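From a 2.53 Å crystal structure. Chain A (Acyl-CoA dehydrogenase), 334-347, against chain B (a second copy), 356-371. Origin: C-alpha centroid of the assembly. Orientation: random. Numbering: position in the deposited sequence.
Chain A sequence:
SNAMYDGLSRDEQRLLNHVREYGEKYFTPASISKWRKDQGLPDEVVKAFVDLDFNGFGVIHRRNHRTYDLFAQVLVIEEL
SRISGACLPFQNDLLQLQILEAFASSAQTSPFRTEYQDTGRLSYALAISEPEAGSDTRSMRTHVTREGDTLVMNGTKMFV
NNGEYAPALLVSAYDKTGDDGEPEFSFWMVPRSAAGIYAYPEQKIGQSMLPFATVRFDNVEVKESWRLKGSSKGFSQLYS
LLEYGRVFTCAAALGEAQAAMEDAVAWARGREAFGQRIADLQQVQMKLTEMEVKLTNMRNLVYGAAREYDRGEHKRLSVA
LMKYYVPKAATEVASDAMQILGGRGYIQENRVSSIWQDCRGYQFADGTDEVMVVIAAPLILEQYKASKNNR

Chain A (334-347) ASDAMQILGGRGYI
Chain B, residues 356-371: WQDCRGYQFADGTDEV

How are the two backbones placed? Chain A is already helical at A:Ala334 and stays so to A:Leu341, then leaves helical angles at A:Gly342 (phi/psi 82/-157), where the positive phi favours glycine, and makes a type II turn from A:Gly343 to A:Tyr346. A:Gly345, at 94/-1, has no room for a CB, which would crowd A:Leu341 CB and jam against the carbonyl O of A:Arg344. Chain B is already helical at B:Trp356, makes a type II turn from B:Phe364 to B:Gly367, and starts a new helix at B:Asp369. The two longer helices run in roughly the same direction, 43° apart (signed crossing angle -43°), with axes no closer than 12.1 Å, so long side chains and the chain A turn bridge the gap. The register pairs A:Gly343 CA with B:Phe364 CA at 5.7 Å and A:Tyr346 CA with B:Gly361 CA at 6.8 Å; together the stretches bury 588 Å².

What does B:Arg360 do between the helices? Its CB points toward chain A, and chi angles t, p, t and 69° carry the guanidinium to A:Ser335 and A:Gln339. B:Arg360 NE donates to A:Ser335 OG at 3.0 Å, and B:Arg360 NH2 donates both to A:Ser335 O at 3.0 Å and to A:Gln339 OE1 at 2.8 Å. The chi1 t rotamer of A:Ser335 places its hydroxyl to accept alongside its own carbonyl. That carbonyl still receives the helical bond from A:Gln339 N. Selenomethionine A:Met338 (m, t, p) lays CE over one face of the guanidinium, 3.9 Å from B:Arg360 CG, an apolar cover that leaves the polar edge free for its acceptors.

Why does A:Gln339 suit its place one turn after A:Ser335? Its CB points sideways, but chi1 t and chi2 p, with chi3 at 16°, bring the amide to chain B, where 121 Å² of the residue is covered. The amide can accept and donate at once: while OE1 takes the arginine, A:Gln339 NE2 donates to B:Glu370 OE1 at 3.2 Å, nearly straight at 170°. B:Glu370 reaches it with chi1 m and chi2 p. Nearby, B:Thr368 (chi1 p) caps the new helix, its OG1 accepting from B:Val371 N at 3.2 Å, and B:Gln363 NE2 donates to B:Asp369 OD2 at 3.2 Å.

How do the aromatic rings close the contact? B:Phe364 (chi1 m, chi2 -75°) points toward the end of the chain A helix, its CE1 3.2 Å from A:Gly342 O and its CE2 4.0 Å from A:Met338 CE and 3.8 Å from A:Tyr346 CB. The CB of A:Tyr346 points toward chain B, with chi1 t and chi2 73°, and its OH donates to B:Gln357 O at 2.9 Å. B:Gly361 CA lies over one face of this ring, 3.7 Å from its centroid and 3.5 Å from A:Tyr346 CZ. Glycine fits here because a CB would fall 2.6 Å from that same CZ, a clash.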

# COMPACT_ATOMS: atom_id res chain seq x y z
N ALA A 334 14.34 -0.13 -4.65
CA ALA A 334 15.01 0.30 -5.86
C ALA A 334 14.20 1.39 -6.59
O ALA A 334 14.75 2.39 -7.06
CB ALA A 334 15.26 -0.88 -6.76
N SER A 335 12.88 1.21 -6.66
CA SER A 335 12.00 2.19 -7.28
C SER A 335 12.03 3.55 -6.56
O SER A 335 12.08 4.61 -7.22
CB SER A 335 10.57 1.66 -7.33
OG SER A 335 9.74 2.57 -8.06
N ASP A 336 11.98 3.52 -5.22
CA ASP A 336 12.12 4.72 -4.40
C ASP A 336 13.46 5.40 -4.60
O ASP A 336 13.54 6.64 -4.61
CB ASP A 336 11.94 4.41 -2.91
CG ASP A 336 10.48 4.25 -2.51
OD1 ASP A 336 9.64 4.98 -3.07
OD2 ASP A 336 10.17 3.39 -1.64
N ALA A 337 14.51 4.60 -4.75
CA ALA A 337 15.82 5.15 -5.09
C ALA A 337 15.78 5.87 -6.43
O ALA A 337 16.31 6.97 -6.55
CB ALA A 337 16.87 4.06 -5.11
N MSE A 338 15.16 5.26 -7.45
CA MSE A 338 15.02 5.96 -8.73
C MSE A 338 14.31 7.29 -8.54
O MSE A 338 14.72 8.29 -9.11
CB MSE A 338 14.24 5.15 -9.75
CG MSE A 338 15.00 4.03 -10.39
SE MSE A 338 13.78 2.92 -11.42
CE MSE A 338 13.18 4.36 -12.59
N GLN A 339 13.24 7.29 -7.74
CA GLN A 339 12.44 8.51 -7.61
C GLN A 339 13.27 9.62 -6.98
O GLN A 339 13.17 10.77 -7.39
CB GLN A 339 11.17 8.25 -6.79
CG GLN A 339 10.10 9.32 -7.00
CD GLN A 339 9.51 9.27 -8.40
OE1 GLN A 339 9.68 8.28 -9.12
NE2 GLN A 339 8.80 10.34 -8.80
N ILE A 340 14.12 9.26 -6.02
CA ILE A 340 15.01 10.21 -5.40
C ILE A 340 16.07 10.75 -6.36
O ILE A 340 16.38 11.94 -6.32
CB ILE A 340 15.70 9.61 -4.16
CG1 ILE A 340 14.69 9.43 -3.02
CG2 ILE A 340 16.78 10.51 -3.65
CD1 ILE A 340 15.18 8.49 -1.94
N LEU A 341 16.62 9.91 -7.24
CA LEU A 341 17.64 10.39 -8.19
C LEU A 341 17.03 11.25 -9.29
O LEU A 341 17.74 11.93 -10.01
CB LEU A 341 18.40 9.24 -8.83
CG LEU A 341 19.12 8.19 -7.98
CD1 LEU A 341 19.87 7.26 -8.88
CD2 LEU A 341 20.07 8.81 -7.05
N GLY A 342 15.70 11.20 -9.42
CA GLY A 342 14.98 12.08 -10.33
C GLY A 342 15.01 11.55 -11.75
O GLY A 342 15.22 10.36 -11.96
N GLY A 343 14.82 12.45 -12.72
CA GLY A 343 14.74 12.10 -14.13
C GLY A 343 15.89 11.26 -14.65
O GLY A 343 15.66 10.22 -15.27
N ARG A 344 17.12 11.71 -14.42
CA ARG A 344 18.28 10.87 -14.70
C ARG A 344 18.23 9.71 -13.73
O ARG A 344 17.80 9.87 -12.60
CB ARG A 344 19.58 11.66 -14.57
CG ARG A 344 19.63 12.63 -13.42
CD ARG A 344 20.72 13.65 -13.67
NE ARG A 344 20.76 14.69 -12.65
CZ ARG A 344 19.99 15.79 -12.65
NH1 ARG A 344 19.12 15.98 -13.63
NH2 ARG A 344 20.10 16.68 -11.68
N GLY A 345 18.64 8.53 -14.16
CA GLY A 345 18.36 7.39 -13.31
C GLY A 345 17.06 6.67 -13.67
O GLY A 345 16.67 5.68 -13.04
N TYR A 346 16.37 7.21 -14.68
CA TYR A 346 15.48 6.41 -15.52
C TYR A 346 16.28 6.17 -16.82
O TYR A 346 15.77 5.67 -17.83
CB TYR A 346 14.15 7.13 -15.77
CG TYR A 346 13.20 6.44 -16.73
CD1 TYR A 346 12.50 5.28 -16.37
CD2 TYR A 346 12.97 6.98 -18.00
CE1 TYR A 346 11.61 4.67 -17.27
CE2 TYR A 346 12.10 6.38 -18.91
CZ TYR A 346 11.42 5.24 -18.55
OH TYR A 346 10.55 4.68 -19.47
N ILE A 347 17.55 6.55 -16.75
CA ILE A 347 18.50 6.39 -17.84
C ILE A 347 19.20 5.04 -17.68
O ILE A 347 19.50 4.62 -16.57
CB ILE A 347 19.52 7.56 -17.86
CG1 ILE A 347 18.78 8.90 -17.87
CG2 ILE A 347 20.45 7.48 -19.05
CD1 ILE A 347 19.70 10.08 -17.76
N TRP B 356 5.33 -1.54 -18.69
CA TRP B 356 5.69 -1.32 -17.30
C TRP B 356 6.81 -0.30 -17.19
O TRP B 356 6.77 0.61 -16.38
CB TRP B 356 6.10 -2.65 -16.68
CG TRP B 356 6.61 -2.59 -15.31
CD1 TRP B 356 5.92 -2.24 -14.18
CD2 TRP B 356 7.93 -2.96 -14.88
NE1 TRP B 356 6.74 -2.35 -13.08
CE2 TRP B 356 7.97 -2.80 -13.47
CE3 TRP B 356 9.08 -3.41 -15.54
CZ2 TRP B 356 9.12 -3.07 -12.72
CZ3 TRP B 356 10.23 -3.66 -14.79
CH2 TRP B 356 10.24 -3.48 -13.40
N GLN B 357 7.81 -0.46 -18.04
CA GLN B 357 8.91 0.49 -18.09
C GLN B 357 8.47 1.88 -18.55
O GLN B 357 8.88 2.87 -17.97
CB GLN B 357 10.00 -0.05 -19.01
CG GLN B 357 10.68 -1.28 -18.44
CD GLN B 357 11.65 -1.92 -19.42
OE1 GLN B 357 11.50 -1.83 -20.64
NE2 GLN B 357 12.66 -2.56 -18.89
N ASP B 358 7.65 1.94 -19.60
CA ASP B 358 7.07 3.21 -20.06
C ASP B 358 6.36 3.91 -18.91
O ASP B 358 6.60 5.10 -18.62
CB ASP B 358 6.07 3.01 -21.20
CG ASP B 358 6.73 2.54 -22.49
OD1 ASP B 358 7.95 2.73 -22.66
OD2 ASP B 358 6.00 1.99 -23.34
N CYS B 359 5.46 3.18 -18.25
CA CYS B 359 4.63 3.83 -17.24
C CYS B 359 5.46 4.35 -16.07
O CYS B 359 5.19 5.42 -15.53
CB CYS B 359 3.56 2.88 -16.77
SG CYS B 359 2.29 2.59 -18.06
N ARG B 360 6.52 3.63 -15.70
CA ARG B 360 7.42 4.09 -14.65
C ARG B 360 8.01 5.44 -15.02
O ARG B 360 8.21 6.28 -14.15
CB ARG B 360 8.55 3.10 -14.41
CG ARG B 360 9.48 3.49 -13.26
CD ARG B 360 8.76 3.34 -11.93
NE ARG B 360 9.49 3.91 -10.78
CZ ARG B 360 9.69 5.21 -10.57
NH1 ARG B 360 9.25 6.11 -11.46
NH2 ARG B 360 10.35 5.63 -9.49
N GLY B 361 8.27 5.64 -16.31
CA GLY B 361 8.81 6.90 -16.81
C GLY B 361 7.84 8.07 -16.72
O GLY B 361 8.22 9.21 -16.48
N TYR B 362 6.56 7.78 -16.88
CA TYR B 362 5.55 8.80 -16.70
C TYR B 362 5.56 9.42 -15.28
O TYR B 362 5.08 10.53 -15.08
CB TYR B 362 4.19 8.21 -17.03
CG TYR B 362 4.03 7.88 -18.50
CD1 TYR B 362 4.65 8.66 -19.48
CD2 TYR B 362 3.27 6.80 -18.91
CE1 TYR B 362 4.50 8.37 -20.82
CE2 TYR B 362 3.11 6.51 -20.25
CZ TYR B 362 3.72 7.29 -21.20
OH TYR B 362 3.56 7.00 -22.53
N GLN B 363 6.12 8.73 -14.31
CA GLN B 363 6.21 9.29 -12.96
C GLN B 363 7.23 10.42 -12.87
O GLN B 363 7.24 11.13 -11.87
CB GLN B 363 6.54 8.20 -11.96
CG GLN B 363 5.41 7.21 -11.74
CD GLN B 363 5.71 6.23 -10.62
OE1 GLN B 363 5.75 5.02 -10.83
NE2 GLN B 363 5.94 6.75 -9.42
N PHE B 364 8.09 10.57 -13.89
CA PHE B 364 9.04 11.69 -14.00
C PHE B 364 8.64 12.77 -14.99
O PHE B 364 9.04 13.93 -14.86
CB PHE B 364 10.43 11.22 -14.42
CG PHE B 364 11.04 10.25 -13.48
CD1 PHE B 364 11.54 10.67 -12.27
CD2 PHE B 364 11.12 8.92 -13.82
CE1 PHE B 364 12.11 9.77 -11.41
CE2 PHE B 364 11.69 8.02 -12.96
CZ PHE B 364 12.18 8.44 -11.76
N ALA B 365 7.89 12.38 -16.00
CA ALA B 365 7.56 13.29 -17.09
C ALA B 365 6.57 14.33 -16.62
O ALA B 365 5.63 14.02 -15.90
CB ALA B 365 6.98 12.52 -18.27
N ASP B 366 6.80 15.57 -17.04
CA ASP B 366 5.85 16.64 -16.83
C ASP B 366 5.59 16.83 -15.36
O ASP B 366 4.45 17.01 -14.95
CB ASP B 366 4.54 16.36 -17.56
CG ASP B 366 4.74 16.09 -19.03
OD1 ASP B 366 4.87 17.05 -19.82
OD2 ASP B 366 4.76 14.89 -19.39
N GLY B 367 6.64 16.76 -14.56
CA GLY B 367 6.49 17.04 -13.15
C GLY B 367 6.25 15.78 -12.37
O GLY B 367 5.39 14.98 -12.72
N THR B 368 7.01 15.61 -11.30
CA THR B 368 6.93 14.43 -10.47
C THR B 368 5.76 14.45 -9.49
O THR B 368 5.08 15.47 -9.33
CB THR B 368 8.20 14.25 -9.67
OG1 THR B 368 8.29 15.30 -8.69
CG2 THR B 368 9.38 14.33 -10.59
N ASP B 369 5.56 13.32 -8.82
CA ASP B 369 4.54 13.18 -7.79
C ASP B 369 4.79 14.25 -6.71
O ASP B 369 3.88 14.96 -6.28
CB ASP B 369 4.56 11.75 -7.20
CG ASP B 369 4.69 10.63 -8.31
OD1 ASP B 369 4.61 10.93 -9.53
OD2 ASP B 369 4.88 9.43 -7.97
N GLU B 370 6.05 14.37 -6.32
CA GLU B 370 6.47 15.27 -5.26
C GLU B 370 6.19 16.73 -5.62
O GLU B 370 5.85 17.54 -4.76
CB GLU B 370 7.97 15.06 -4.97
CG GLU B 370 8.32 13.66 -4.36
CD GLU B 370 8.16 12.46 -5.32
OE1 GLU B 370 8.36 12.61 -6.55
OE2 GLU B 370 7.84 11.35 -4.83
N VAL B 371 6.32 17.06 -6.90
CA VAL B 371 5.99 18.40 -7.37
C VAL B 371 4.46 18.62 -7.37
O VAL B 371 3.98 19.72 -7.09
CB VAL B 371 6.62 18.65 -8.79
CG1 VAL B 371 6.01 19.83 -9.48
CG2 VAL B 371 8.11 18.86 -8.66